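Long-range contact in cytolethal distending toxin protein B (Haemophilus ducreyi, PDB 1SR4), which forms the DNase I-like subunit of a three-chain bacterial genotoxin and probably cuts the DNA of host cells: residues 57-71 with 80-92. Numbering follows the deposited sequence.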
ATOM      1  N   ARG B  57      18.400 -17.752 -13.949  1.00 25.18           N
ATOM      2  CA  ARG B  57      17.464 -18.858 -13.951  1.00 27.54           C
ATOM      3  C   ARG B  57      16.510 -18.828 -15.132  1.00 29.17           C
ATOM      4  O   ARG B  57      16.025 -17.776 -15.529  1.00 29.11           O
ATOM      5  CB  ARG B  57      16.656 -18.864 -12.659  1.00 25.69           C
ATOM      6  CG  ARG B  57      15.745 -20.051 -12.532  1.00 25.13           C
ATOM      7  CD  ARG B  57      14.827 -19.915 -11.335  1.00 24.59           C
ATOM      8  NE  ARG B  57      14.040 -21.127 -11.124  1.00 23.78           N
ATOM      9  CZ  ARG B  57      13.244 -21.333 -10.078  1.00 23.95           C
ATOM     10  NH1 ARG B  57      13.111 -20.397  -9.134  1.00 17.17           N
ATOM     11  NH2 ARG B  57      12.594 -22.490  -9.966  1.00 22.86           N
ATOM     12  N   VAL B  58      16.251 -19.991 -15.706  1.00 31.31           N
ATOM     13  CA  VAL B  58      15.313 -20.058 -16.808  1.00 34.67           C
ATOM     14  C   VAL B  58      14.115 -20.888 -16.395  1.00 35.45           C
ATOM     15  O   VAL B  58      14.262 -22.029 -15.967  1.00 35.58           O
ATOM     16  CB  VAL B  58      15.954 -20.662 -18.063  1.00 36.03           C
ATOM     17  CG1 VAL B  58      16.788 -19.601 -18.763  1.00 37.19           C
ATOM     18  CG2 VAL B  58      16.818 -21.849 -17.686  1.00 37.02           C
ATOM     19  N   ILE B  59      12.934 -20.291 -16.493  1.00 38.05           N
ATOM     20  CA  ILE B  59      11.696 -20.973 -16.144  1.00 41.20           C
ATOM     21  C   ILE B  59      10.816 -21.027 -17.373  1.00 44.54           C
ATOM     22  O   ILE B  59       9.832 -21.753 -17.403  1.00 47.69           O
ATOM     23  CB  ILE B  59      10.902 -20.234 -15.078  1.00 40.22           C
ATOM     24  CG1 ILE B  59      11.790 -19.905 -13.884  1.00 37.95           C
ATOM     25  CG2 ILE B  59       9.732 -21.093 -14.635  1.00 40.42           C
ATOM     26  CD1 ILE B  59      11.109 -18.996 -12.892  1.00 35.89           C
ATOM     27  N   GLN B  60      11.158 -20.232 -18.380  1.00 47.02           N
ATOM     28  CA  GLN B  60      10.391 -20.213 -19.615  1.00 49.31           C
ATOM     29  C   GLN B  60      10.260 -21.639 -20.128  1.00 49.51           C
ATOM     30  O   GLN B  60      11.185 -22.168 -20.747  1.00 50.22           O
ATOM     31  CB  GLN B  60      11.101 -19.367 -20.678  1.00 51.50           C
ATOM     32  CG  GLN B  60      11.035 -17.859 -20.452  1.00 53.47           C
ATOM     33  CD  GLN B  60       9.691 -17.260 -20.852  1.00 52.87           C
ATOM     34  OE1 GLN B  60       9.460 -16.067 -20.672  1.00 52.91           O
ATOM     35  NE2 GLN B  60       8.808 -18.087 -21.405  1.00 52.84           N
ATOM     36  N   HIS B  61       9.121 -22.264 -19.858  1.00 48.96           N
ATOM     37  CA  HIS B  61       8.889 -23.619 -20.323  1.00 49.66           C
ATOM     38  C   HIS B  61       7.584 -23.659 -21.100  1.00 48.66           C
ATOM     39  O   HIS B  61       6.789 -24.587 -20.953  1.00 49.76           O
ATOM     40  CB  HIS B  61       8.847 -24.601 -19.143  1.00 50.87           C
ATOM     41  CG  HIS B  61      10.144 -24.700 -18.396  1.00 52.41           C
ATOM     42  ND1 HIS B  61      11.362 -24.801 -19.031  1.00 53.31           N
ATOM     43  CD2 HIS B  61      10.410 -24.708 -17.067  1.00 53.02           C
ATOM     44  CE1 HIS B  61      12.324 -24.866 -18.127  1.00 53.74           C
ATOM     45  NE2 HIS B  61      11.774 -24.811 -16.928  1.00 53.22           N
ATOM     46  N   GLY B  62       7.376 -22.641 -21.931  1.00 46.77           N
ATOM     47  CA  GLY B  62       6.168 -22.559 -22.730  1.00 44.80           C
ATOM     48  C   GLY B  62       6.068 -21.233 -23.463  1.00 43.77           C
ATOM     49  O   GLY B  62       7.010 -20.436 -23.443  1.00 44.75           O
ATOM     50  N   GLY B  63       4.925 -20.988 -24.100  1.00 41.56           N
ATOM     51  CA  GLY B  63       4.739 -19.749 -24.838  1.00 38.94           C
ATOM     52  C   GLY B  63       4.526 -18.500 -23.995  1.00 36.92           C
ATOM     53  O   GLY B  63       4.827 -17.388 -24.445  1.00 37.07           O
ATOM     54  N   THR B  64       3.996 -18.666 -22.786  1.00 33.39           N
ATOM     55  CA  THR B  64       3.760 -17.523 -21.912  1.00 29.58           C
ATOM     56  C   THR B  64       5.046 -17.165 -21.182  1.00 28.00           C
ATOM     57  O   THR B  64       5.654 -17.999 -20.521  1.00 25.88           O
ATOM     58  CB  THR B  64       2.662 -17.800 -20.865  1.00 28.35           C
ATOM     59  OG1 THR B  64       1.433 -18.094 -21.529  1.00 27.87           O
ATOM     60  CG2 THR B  64       2.451 -16.580 -19.987  1.00 27.14           C
ATOM     61  N   PRO B  65       5.476 -15.905 -21.302  1.00 26.73           N
ATOM     62  CA  PRO B  65       6.696 -15.422 -20.658  1.00 25.81           C
ATOM     63  C   PRO B  65       6.625 -15.430 -19.125  1.00 25.71           C
ATOM     64  O   PRO B  65       5.580 -15.165 -18.527  1.00 23.66           O
ATOM     65  CB  PRO B  65       6.841 -14.013 -21.228  1.00 26.64           C
ATOM     66  CG  PRO B  65       5.408 -13.581 -21.413  1.00 26.72           C
ATOM     67  CD  PRO B  65       4.786 -14.818 -22.021  1.00 26.75           C
ATOM     68  N   ILE B  66       7.744 -15.758 -18.498  1.00 24.45           N
ATOM     69  CA  ILE B  66       7.827 -15.773 -17.047  1.00 25.06           C
ATOM     70  C   ILE B  66       9.315 -15.717 -16.731  1.00 23.76           C
ATOM     71  O   ILE B  66      10.088 -16.551 -17.197  1.00 23.67           O
ATOM     72  CB  ILE B  66       7.147 -17.043 -16.458  1.00 27.12           C
ATOM     73  CG1 ILE B  66       6.854 -16.843 -14.968  1.00 29.80           C
ATOM     74  CG2 ILE B  66       8.001 -18.275 -16.701  1.00 29.78           C
ATOM     75  CD1 ILE B  66       8.071 -16.673 -14.103  1.00 30.95           C
ATOM     76  N   GLU B  67       9.723 -14.710 -15.965  1.00 20.44           N
ATOM     77  CA  GLU B  67      11.132 -14.542 -15.643  1.00 19.04           C
ATOM     78  C   GLU B  67      11.327 -14.270 -14.163  1.00 16.27           C
ATOM     79  O   GLU B  67      10.423 -13.770 -13.490  1.00 15.71           O
ATOM     80  CB  GLU B  67      11.713 -13.374 -16.444  1.00 21.28           C
ATOM     81  CG  GLU B  67      11.621 -13.526 -17.946  1.00 26.80           C
ATOM     82  CD  GLU B  67      11.925 -12.221 -18.666  1.00 31.09           C
ATOM     83  OE1 GLU B  67      11.267 -11.200 -18.370  1.00 31.57           O
ATOM     84  OE2 GLU B  67      12.823 -12.213 -19.529  1.00 34.70           O
ATOM     85  N   GLU B  68      12.510 -14.593 -13.662  1.00 13.38           N
ATOM     86  CA  GLU B  68      12.828 -14.368 -12.258  1.00 13.06           C
ATOM     87  C   GLU B  68      13.781 -13.179 -12.099  1.00 13.02           C
ATOM     88  O   GLU B  68      14.753 -13.051 -12.851  1.00 13.79           O
ATOM     89  CB  GLU B  68      13.469 -15.617 -11.666  1.00 12.06           C
ATOM     90  CG  GLU B  68      13.803 -15.518 -10.180  1.00 12.23           C
ATOM     91  CD  GLU B  68      14.641 -16.701  -9.716  1.00 11.69           C
ATOM     92  OE1 GLU B  68      15.792 -16.816 -10.172  1.00 12.50           O
ATOM     93  OE2 GLU B  68      14.160 -17.520  -8.909  1.00 13.96           O
ATOM     94  N   TYR B  69      13.494 -12.313 -11.124  1.00 11.90           N
ATOM     95  CA  TYR B  69      14.323 -11.147 -10.822  1.00 10.49           C
ATOM     96  C   TYR B  69      14.526 -11.079  -9.313  1.00 11.71           C
ATOM     97  O   TYR B  69      13.802 -11.723  -8.554  1.00  9.18           O
ATOM     98  CB  TYR B  69      13.613  -9.841 -11.221  1.00 10.92           C
ATOM     99  CG  TYR B  69      13.467  -9.602 -12.701  1.00 12.68           C
ATOM    100  CD1 TYR B  69      14.266  -8.660 -13.361  1.00 13.62           C
ATOM    101  CD2 TYR B  69      12.533 -10.313 -13.443  1.00 12.52           C
ATOM    102  CE1 TYR B  69      14.124  -8.439 -14.741  1.00 17.52           C
ATOM    103  CE2 TYR B  69      12.383 -10.103 -14.810  1.00 17.35           C
ATOM    104  CZ  TYR B  69      13.180  -9.168 -15.454  1.00 17.56           C
ATOM    105  OH  TYR B  69      13.042  -8.991 -16.813  1.00 21.78           O
ATOM    106  N   THR B  70      15.523 -10.304  -8.893  1.00 11.42           N
ATOM    107  CA  THR B  70      15.724 -10.037  -7.478  1.00 11.89           C
ATOM    108  C   THR B  70      15.617  -8.510  -7.390  1.00 12.13           C
ATOM    109  O   THR B  70      15.926  -7.779  -8.347  1.00 11.89           O
ATOM    110  CB  THR B  70      17.104 -10.497  -6.918  1.00 12.95           C
ATOM    111  OG1 THR B  70      18.165  -9.864  -7.638  1.00 13.84           O
ATOM    112  CG2 THR B  70      17.234 -12.027  -6.986  1.00 15.52           C
ATOM    113  N   TRP B  71      15.155  -8.028  -6.247  1.00 11.39           N
ATOM    114  CA  TRP B  71      14.974  -6.602  -6.051  1.00 10.44           C
ATOM    115  C   TRP B  71      15.336  -6.311  -4.609  1.00  9.84           C
ATOM    116  O   TRP B  71      14.844  -6.975  -3.703  1.00 10.06           O
ATOM    117  CB  TRP B  71      13.514  -6.247  -6.339  1.00  9.48           C
ATOM    118  CG  TRP B  71      13.151  -4.815  -6.117  1.00 11.41           C
ATOM    119  CD1 TRP B  71      13.913  -3.719  -6.380  1.00 12.39           C
ATOM    120  CD2 TRP B  71      11.891  -4.326  -5.646  1.00 12.51           C
ATOM    121  NE1 TRP B  71      13.209  -2.570  -6.106  1.00 13.16           N
ATOM    122  CE2 TRP B  71      11.961  -2.916  -5.654  1.00 13.37           C
ATOM    123  CE3 TRP B  71      10.707  -4.945  -5.225  1.00 12.98           C
ATOM    124  CZ2 TRP B  71      10.890  -2.109  -5.253  1.00 14.05           C
ATOM    125  CZ3 TRP B  71       9.638  -4.144  -4.827  1.00 14.24           C
ATOM    126  CH2 TRP B  71       9.741  -2.739  -4.844  1.00 14.67           C
ATOM    127  N   ASN B  80      17.778  -6.183   1.652  1.00  9.02           N
ATOM    128  CA  ASN B  80      16.527  -6.749   2.123  1.00 11.91           C
ATOM    129  C   ASN B  80      15.916  -7.214   0.807  1.00 12.06           C
ATOM    130  O   ASN B  80      15.117  -6.508   0.184  1.00 13.41           O
ATOM    131  CB  ASN B  80      15.699  -5.648   2.793  1.00 10.92           C
ATOM    132  CG  ASN B  80      14.332  -6.125   3.227  1.00 14.86           C
ATOM    133  OD1 ASN B  80      14.054  -7.323   3.277  1.00 16.33           O
ATOM    134  ND2 ASN B  80      13.473  -5.182   3.563  1.00 19.12           N
ATOM    135  N   MET B  81      16.309  -8.416   0.401  1.00 13.39           N
ATOM    136  CA  MET B  81      15.928  -8.986  -0.883  1.00 12.99           C
ATOM    137  C   MET B  81      14.640  -9.748  -1.034  1.00 12.71           C
ATOM    138  O   MET B  81      14.236 -10.487  -0.148  1.00 12.70           O
ATOM    139  CB  MET B  81      17.029  -9.933  -1.372  1.00 15.21           C
ATOM    140  CG  MET B  81      18.451  -9.429  -1.261  1.00 17.22           C
ATOM    141  SD  MET B  81      18.733  -8.022  -2.320  1.00 20.77           S
ATOM    142  CE  MET B  81      18.073  -8.619  -3.900  1.00 19.15           C
ATOM    143  N   VAL B  82      14.013  -9.578  -2.195  1.00 11.27           N
ATOM    144  CA  VAL B  82      12.827 -10.345  -2.545  1.00  9.82           C
ATOM    145  C   VAL B  82      13.004 -10.789  -3.990  1.00 11.12           C
ATOM    146  O   VAL B  82      13.767 -10.179  -4.751  1.00  9.45           O
ATOM    147  CB  VAL B  82      11.500  -9.541  -2.454  1.00 10.89           C
ATOM    148  CG1 VAL B  82      11.185  -9.225  -0.979  1.00 10.95           C
ATOM    149  CG2 VAL B  82      11.578  -8.277  -3.307  1.00 11.42           C
ATOM    150  N   TYR B  83      12.322 -11.866  -4.354  1.00  9.00           N
ATOM    151  CA  TYR B  83      12.354 -12.353  -5.720  1.00 11.02           C
ATOM    152  C   TYR B  83      11.095 -11.811  -6.387  1.00 11.40           C
ATOM    153  O   TYR B  83      10.083 -11.586  -5.716  1.00 11.93           O
ATOM    154  CB  TYR B  83      12.276 -13.884  -5.745  1.00 12.12           C
ATOM    155  CG  TYR B  83      13.526 -14.581  -5.296  1.00 13.27           C
ATOM    156  CD1 TYR B  83      14.581 -14.816  -6.188  1.00 12.81           C
ATOM    157  CD2 TYR B  83      13.663 -15.014  -3.978  1.00 13.04           C
ATOM    158  CE1 TYR B  83      15.737 -15.469  -5.772  1.00 15.12           C
ATOM    159  CE2 TYR B  83      14.823 -15.666  -3.547  1.00 13.79           C
ATOM    160  CZ  TYR B  83      15.850 -15.887  -4.442  1.00 15.39           C
ATOM    161  OH  TYR B  83      17.002 -16.500  -3.997  1.00 17.50           O
ATOM    162  N   ILE B  84      11.155 -11.579  -7.691  1.00  9.64           N
ATOM    163  CA  ILE B  84       9.956 -11.166  -8.409  1.00  9.98           C
ATOM    164  C   ILE B  84       9.815 -12.084  -9.616  1.00 10.32           C
ATOM    165  O   ILE B  84      10.756 -12.213 -10.396  1.00 10.09           O
ATOM    166  CB  ILE B  84       9.998  -9.717  -8.976  1.00 11.21           C
ATOM    167  CG1 ILE B  84      10.262  -8.689  -7.863  1.00 11.81           C
ATOM    168  CG2 ILE B  84       8.631  -9.413  -9.653  1.00  8.22           C
ATOM    169  CD1 ILE B  84      10.412  -7.224  -8.373  1.00 11.84           C
ATOM    170  N   TYR B  85       8.652 -12.725  -9.761  1.00 10.20           N
ATOM    171  CA  TYR B  85       8.377 -13.595 -10.916  1.00  9.62           C
ATOM    172  C   TYR B  85       7.455 -12.733 -11.777  1.00 10.08           C
ATOM    173  O   TYR B  85       6.357 -12.356 -11.370  1.00  8.44           O
ATOM    174  CB  TYR B  85       7.738 -14.887 -10.446  1.00  9.47           C
ATOM    175  CG  TYR B  85       8.734 -15.676  -9.638  1.00 10.45           C
ATOM    176  CD1 TYR B  85       9.717 -16.442 -10.275  1.00  8.14           C
ATOM    177  CD2 TYR B  85       8.797 -15.542  -8.247  1.00  9.32           C
ATOM    178  CE1 TYR B  85      10.748 -17.044  -9.550  1.00  9.25           C
ATOM    179  CE2 TYR B  85       9.824 -16.144  -7.511  1.00  9.18           C
ATOM    180  CZ  TYR B  85      10.803 -16.889  -8.174  1.00 12.20           C
ATOM    181  OH  TYR B  85      11.869 -17.433  -7.464  1.00 13.03           O
ATOM    182  N   TYR B  86       7.946 -12.409 -12.963  1.00  9.45           N
ATOM    183  CA  TYR B  86       7.290 -11.470 -13.867  1.00 11.39           C
ATOM    184  C   TYR B  86       6.827 -12.068 -15.196  1.00 10.78           C
ATOM    185  O   TYR B  86       7.603 -12.705 -15.908  1.00 11.42           O
ATOM    186  CB  TYR B  86       8.309 -10.346 -14.088  1.00  9.32           C
ATOM    187  CG  TYR B  86       7.950  -9.209 -15.017  1.00  9.31           C
ATOM    188  CD1 TYR B  86       6.833  -8.405 -14.781  1.00  8.80           C
ATOM    189  CD2 TYR B  86       8.817  -8.848 -16.054  1.00 10.22           C
ATOM    190  CE1 TYR B  86       6.591  -7.257 -15.545  1.00  9.77           C
ATOM    191  CE2 TYR B  86       8.585  -7.697 -16.828  1.00 10.20           C
ATOM    192  CZ  TYR B  86       7.471  -6.907 -16.563  1.00  9.80           C
ATOM    193  OH  TYR B  86       7.256  -5.760 -17.305  1.00  9.32           O
ATOM    194  N   SER B  87       5.562 -11.856 -15.518  1.00 11.44           N
ATOM    195  CA  SER B  87       5.001 -12.346 -16.764  1.00 12.14           C
ATOM    196  C   SER B  87       4.601 -11.112 -17.565  1.00 13.36           C
ATOM    197  O   SER B  87       3.575 -10.491 -17.298  1.00 11.83           O
ATOM    198  CB  SER B  87       3.789 -13.227 -16.481  1.00 12.98           C
ATOM    199  OG  SER B  87       3.156 -13.585 -17.694  1.00 18.27           O
ATOM    200  N   ARG B  88       5.429 -10.744 -18.535  1.00 13.05           N
ATOM    201  CA  ARG B  88       5.167  -9.558 -19.334  1.00 13.58           C
ATOM    202  C   ARG B  88       4.228  -9.895 -20.495  1.00 14.57           C
ATOM    203  O   ARG B  88       4.650 -10.002 -21.645  1.00 13.81           O
ATOM    204  CB  ARG B  88       6.492  -8.994 -19.845  1.00 15.42           C
ATOM    205  CG  ARG B  88       6.393  -7.652 -20.533  1.00 18.45           C
ATOM    206  CD  ARG B  88       7.758  -7.221 -21.074  1.00 26.12           C
ATOM    207  NE  ARG B  88       7.637  -6.005 -21.874  1.00 32.99           N
ATOM    208  CZ  ARG B  88       7.255  -5.973 -23.150  1.00 35.87           C
ATOM    209  NH1 ARG B  88       6.968  -7.097 -23.796  1.00 36.20           N
ATOM    210  NH2 ARG B  88       7.135  -4.808 -23.776  1.00 36.89           N
ATOM    211  N   LEU B  89       2.954 -10.068 -20.167  1.00 13.47           N
ATOM    212  CA  LEU B  89       1.923 -10.409 -21.142  1.00 15.04           C
ATOM    213  C   LEU B  89       1.591  -9.308 -22.146  1.00 16.01           C
ATOM    214  O   LEU B  89       1.332  -9.592 -23.324  1.00 16.97           O
ATOM    215  CB  LEU B  89       0.635 -10.793 -20.404  1.00 14.03           C
ATOM    216  CG  LEU B  89       0.753 -11.947 -19.403  1.00 15.07           C
ATOM    217  CD1 LEU B  89      -0.536 -12.073 -18.594  1.00 15.92           C
ATOM    218  CD2 LEU B  89       1.057 -13.233 -20.143  1.00 14.13           C
ATOM    219  N   ASP B  90       1.589  -8.060 -21.678  1.00 13.69           N
ATOM    220  CA  ASP B  90       1.233  -6.910 -22.507  1.00 14.24           C
ATOM    221  C   ASP B  90       2.367  -6.423 -23.424  1.00 14.49           C
ATOM    222  O   ASP B  90       3.002  -5.404 -23.159  1.00 14.51           O
ATOM    223  CB  ASP B  90       0.769  -5.765 -21.591  1.00 14.10           C
ATOM    224  CG  ASP B  90       0.055  -4.658 -22.335  1.00 15.42           C
ATOM    225  OD1 ASP B  90       0.006  -4.711 -23.578  1.00 14.16           O
ATOM    226  OD2 ASP B  90      -0.465  -3.733 -21.665  1.00 14.05           O
ATOM    227  N   VAL B  91       2.590  -7.127 -24.526  1.00 15.98           N
ATOM    228  CA  VAL B  91       3.650  -6.732 -25.442  1.00 17.02           C
ATOM    229  C   VAL B  91       3.234  -5.487 -26.224  1.00 17.34           C
ATOM    230  O   VAL B  91       4.063  -4.830 -26.826  1.00 18.61           O
ATOM    231  CB  VAL B  91       3.997  -7.873 -26.439  1.00 17.89           C
ATOM    232  CG1 VAL B  91       4.457  -9.114 -25.669  1.00 16.83           C
ATOM    233  CG2 VAL B  91       2.793  -8.190 -27.322  1.00 16.82           C
ATOM    234  N   GLY B  92       1.944  -5.168 -26.206  1.00 17.07           N
ATOM    235  CA  GLY B  92       1.473  -3.996 -26.919  1.00 15.91           C
ATOM    236  C   GLY B  92       1.775  -2.671 -26.240  1.00 17.50           C
ATOM    237  O   GLY B  92       2.318  -1.759 -26.871  1.00 18.29           O
TER
HETATM  238  O   HOH W   1       7.947 -11.912 -18.572  1.00 13.11           O
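Glu-68 and Tyr-85 run alongside each other in the same direction, and Tyr-85 OH donates to the anti lone pair of Glu-68 OE2 at 2.7 Å. Glu-68 OE2 also takes Arg-57 NH1 at 3.1 Å, in a salt bridge reached from above the carboxylate plane. Extended, with CG anti to the backbone N (chi1 -178°), Glu-68 lays CB and CG along the Tyr-85 ring, CG 3.5 Å from CE1. A long acid suits this buried spot: Gln-105 also binds OE2, Thr-55 binds OE1, and Ala-106 receives Arg-57 and donates to Tyr-85 OH. Ile-59 and Ile-66 bring their CD1 methyls to the edge of the Tyr-85 ring. Strands 67-71 and 81-87 form an antiparallel beta hairpin in one of the two sheets of the DNase I-like fold, with paired bonds at Glu-67/Tyr-86, Tyr-69/Ile-84 and Trp-71/Val-82. On the face with these pairs, Trp-71 has CG anti to the backbone N (chi1 177°); Ile-84 CD1 reaches Trp-71 CB at 3.8 Å, and Val-82 CG2 lies 3.9 Å from Trp-71 CE3. Val-27 and Arg-28 of helix 20-31 pack against this broad indole. At the end of strand 81-87, the short Ser-87 hydroxyl OG donates to Pro-65 O at 3.0 Å.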